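PDB 3VU4: KmHsv2 from Kluyveromyces marxianus, which probably binds phosphoinositides on membranes as a seven-bladed beta-propeller of the PROPPIN family, related to the autophagy protein Atg18. Local coordinates for residues 25-30 and 320-325. Sequence-based numbering, arbitrary orientation.
Sequences YEFNQD and VVVWPH
P324 lies over one face of the Y25 ring where the first and last blades of the beta-propeller meet, its CB 4.0 Å from the Y25 ring centroid and 28° off the normal in a CH-pi contact, while the pyrrolidine CD and CG reach on past CZ to the phenol oxygen. V322 CG1 packs against Y25 CD2 at 4.0 Å, and the V322 carbonyl O approaches Y25 CE2 obliquely. At F27 the methyls also come in obliquely, CG2 of V322 to CZ at 3.8 Å and CG2 of V320 to CE1 at 4.0 Å.

The innermost strand of the first blade, 24-27, faces strand 318-323, the second strand of the last blade; the axes of segments 25-27 and 320-323 come within 9.5 Å at their closest, with 165° between their directions, nearly antiparallel. The two blades meet here mainly through side chains. With CG between its backbone N and carbonyl carbon (chi1 60°), Y25 projects toward the strand end where P324 follows W323. V322 splits its branches, CG1 to Y25 and CG2 to F27, so one valine serves both rings.

K310, on the innermost strand of the last blade, makes a cation-pi contact with Y25, donates an NZ hydrogen bond to the carbonyl O of Y25 and touches F27; A312 of that strand packs on F27 too. Next to the interface, E26 folds back on its own strand: F27 N donates to E26 OE1 at 3.0 Å, meeting its anti lone pair.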
loop_
_atom_site.group_PDB
_atom_site.type_symbol
_atom_site.label_atom_id
_atom_site.label_comp_id
_atom_site.label_asym_id
_atom_site.label_seq_id
_atom_site.Cartn_x
_atom_site.Cartn_y
_atom_site.Cartn_z
ATOM N N TYR A 25 -1.347 6.039 10.281
ATOM C CA TYR A 25 -0.036 6.218 9.677
ATOM C C TYR A 25 -0.143 5.777 8.226
ATOM O O TYR A 25 -0.938 4.902 7.897
ATOM C CB TYR A 25 1.026 5.397 10.419
ATOM C CG TYR A 25 0.785 3.903 10.438
ATOM C CD1 TYR A 25 -0.366 3.365 11.026
ATOM C CD2 TYR A 25 1.716 3.020 9.878
ATOM C CE1 TYR A 25 -0.590 1.981 11.052
ATOM C CE2 TYR A 25 1.508 1.636 9.900
ATOM C CZ TYR A 25 0.355 1.125 10.484
ATOM O OH TYR A 25 0.137 -0.233 10.490
ATOM N N GLU A 26 0.653 6.384 7.358
ATOM C CA GLU A 26 0.592 6.053 5.946
ATOM C C GLU A 26 1.826 6.605 5.236
ATOM O O GLU A 26 2.397 7.606 5.670
ATOM C CB GLU A 26 -0.690 6.653 5.359
ATOM C CG GLU A 26 -1.013 6.237 3.944
ATOM C CD GLU A 26 -1.107 4.738 3.799
ATOM O OE1 GLU A 26 -0.040 4.084 3.757
ATOM O OE2 GLU A 26 -2.243 4.216 3.739
ATOM N N PHE A 27 2.244 5.934 4.162
ATOM C CA PHE A 27 3.405 6.357 3.378
ATOM C C PHE A 27 2.962 7.365 2.319
ATOM O O PHE A 27 1.784 7.410 1.966
ATOM C CB PHE A 27 4.020 5.155 2.660
ATOM C CG PHE A 27 4.519 4.093 3.575
ATOM C CD1 PHE A 27 5.817 4.140 4.073
ATOM C CD2 PHE A 27 3.681 3.050 3.967
ATOM C CE1 PHE A 27 6.274 3.169 4.944
ATOM C CE2 PHE A 27 4.131 2.074 4.838
ATOM C CZ PHE A 27 5.431 2.134 5.329
ATOM N N ASN A 28 3.891 8.173 1.813
ATOM C CA ASN A 28 3.522 9.110 0.756
ATOM C C ASN A 28 3.566 8.315 -0.553
ATOM O O ASN A 28 4.129 7.222 -0.592
ATOM C CB ASN A 28 4.460 10.323 0.720
ATOM C CG ASN A 28 5.869 9.979 0.280
ATOM O OD1 ASN A 28 6.236 8.805 0.122
ATOM N ND2 ASN A 28 6.679 11.018 0.085
ATOM N N GLN A 29 2.978 8.860 -1.610
ATOM C CA GLN A 29 2.885 8.183 -2.903
ATOM C C GLN A 29 4.096 7.425 -3.469
ATOM O O GLN A 29 3.914 6.465 -4.209
ATOM C CB GLN A 29 2.365 9.165 -3.951
ATOM C CG GLN A 29 1.022 9.831 -3.591
ATOM C CD GLN A 29 1.113 10.753 -2.378
ATOM O OE1 GLN A 29 2.156 11.348 -2.112
ATOM N NE2 GLN A 29 0.015 10.887 -1.652
ATOM N N ASP A 30 5.320 7.826 -3.140
ATOM C CA ASP A 30 6.490 7.116 -3.654
ATOM C C ASP A 30 7.245 6.358 -2.551
ATOM O O ASP A 30 8.366 5.886 -2.759
ATOM C CB ASP A 30 7.438 8.095 -4.356
ATOM C CG ASP A 30 8.224 8.953 -3.380
ATOM O OD1 ASP A 30 7.607 9.512 -2.447
ATOM O OD2 ASP A 30 9.455 9.075 -3.549
ATOM N N VAL A 320 10.526 -1.929 4.171
ATOM C CA VAL A 320 10.378 -1.590 5.575
ATOM C C VAL A 320 9.023 -2.038 6.095
ATOM O O VAL A 320 8.049 -2.162 5.345
ATOM C CB VAL A 320 10.495 -0.063 5.832
ATOM C CG1 VAL A 320 11.864 0.429 5.469
ATOM C CG2 VAL A 320 9.435 0.682 5.049
ATOM N N VAL A 321 8.979 -2.300 7.391
ATOM C CA VAL A 321 7.752 -2.708 8.045
ATOM C C VAL A 321 7.596 -1.740 9.206
ATOM O O VAL A 321 8.539 -1.525 9.981
ATOM C CB VAL A 321 7.850 -4.147 8.564
ATOM C CG1 VAL A 321 6.610 -4.488 9.391
ATOM C CG2 VAL A 321 7.982 -5.112 7.380
ATOM N N VAL A 322 6.427 -1.118 9.294
ATOM C CA VAL A 322 6.168 -0.176 10.367
ATOM C C VAL A 322 5.106 -0.735 11.313
ATOM O O VAL A 322 4.002 -1.104 10.890
ATOM C CB VAL A 322 5.701 1.177 9.810
ATOM C CG1 VAL A 322 5.497 2.183 10.954
ATOM C CG2 VAL A 322 6.725 1.688 8.826
ATOM N N TRP A 323 5.464 -0.812 12.592
ATOM C CA TRP A 323 4.557 -1.316 13.613
ATOM C C TRP A 323 4.008 -0.123 14.387
ATOM O O TRP A 323 4.736 0.502 15.160
ATOM C CB TRP A 323 5.306 -2.247 14.562
ATOM C CG TRP A 323 5.993 -3.384 13.879
ATOM C CD1 TRP A 323 7.324 -3.470 13.544
ATOM C CD2 TRP A 323 5.389 -4.613 13.448
ATOM N NE1 TRP A 323 7.577 -4.680 12.936
ATOM C CE2 TRP A 323 6.412 -5.397 12.864
ATOM C CE3 TRP A 323 4.082 -5.123 13.497
ATOM C CZ2 TRP A 323 6.168 -6.670 12.338
ATOM C CZ3 TRP A 323 3.841 -6.389 12.969
ATOM C CH2 TRP A 323 4.881 -7.147 12.397
ATOM N N PRO A 324 2.722 0.214 14.190
ATOM C CA PRO A 324 2.149 1.361 14.906
ATOM C C PRO A 324 2.181 1.289 16.430
ATOM O O PRO A 324 2.396 2.313 17.074
ATOM C CB PRO A 324 0.724 1.458 14.341
ATOM C CG PRO A 324 0.408 0.052 13.969
ATOM C CD PRO A 324 1.706 -0.441 13.347
ATOM N N HIS A 325 2.002 0.097 17.003
ATOM C CA HIS A 325 1.992 -0.072 18.463
ATOM C C HIS A 325 3.316 0.185 19.205
ATOM O O HIS A 325 3.303 0.563 20.371
ATOM C CB HIS A 325 1.450 -1.462 18.844
ATOM C CG HIS A 325 2.465 -2.562 18.758
ATOM N ND1 HIS A 325 3.148 -2.864 17.597
ATOM C CD2 HIS A 325 2.905 -3.439 19.691
ATOM C CE1 HIS A 325 3.963 -3.880 17.820
ATOM N NE2 HIS A 325 3.836 -4.248 19.082
#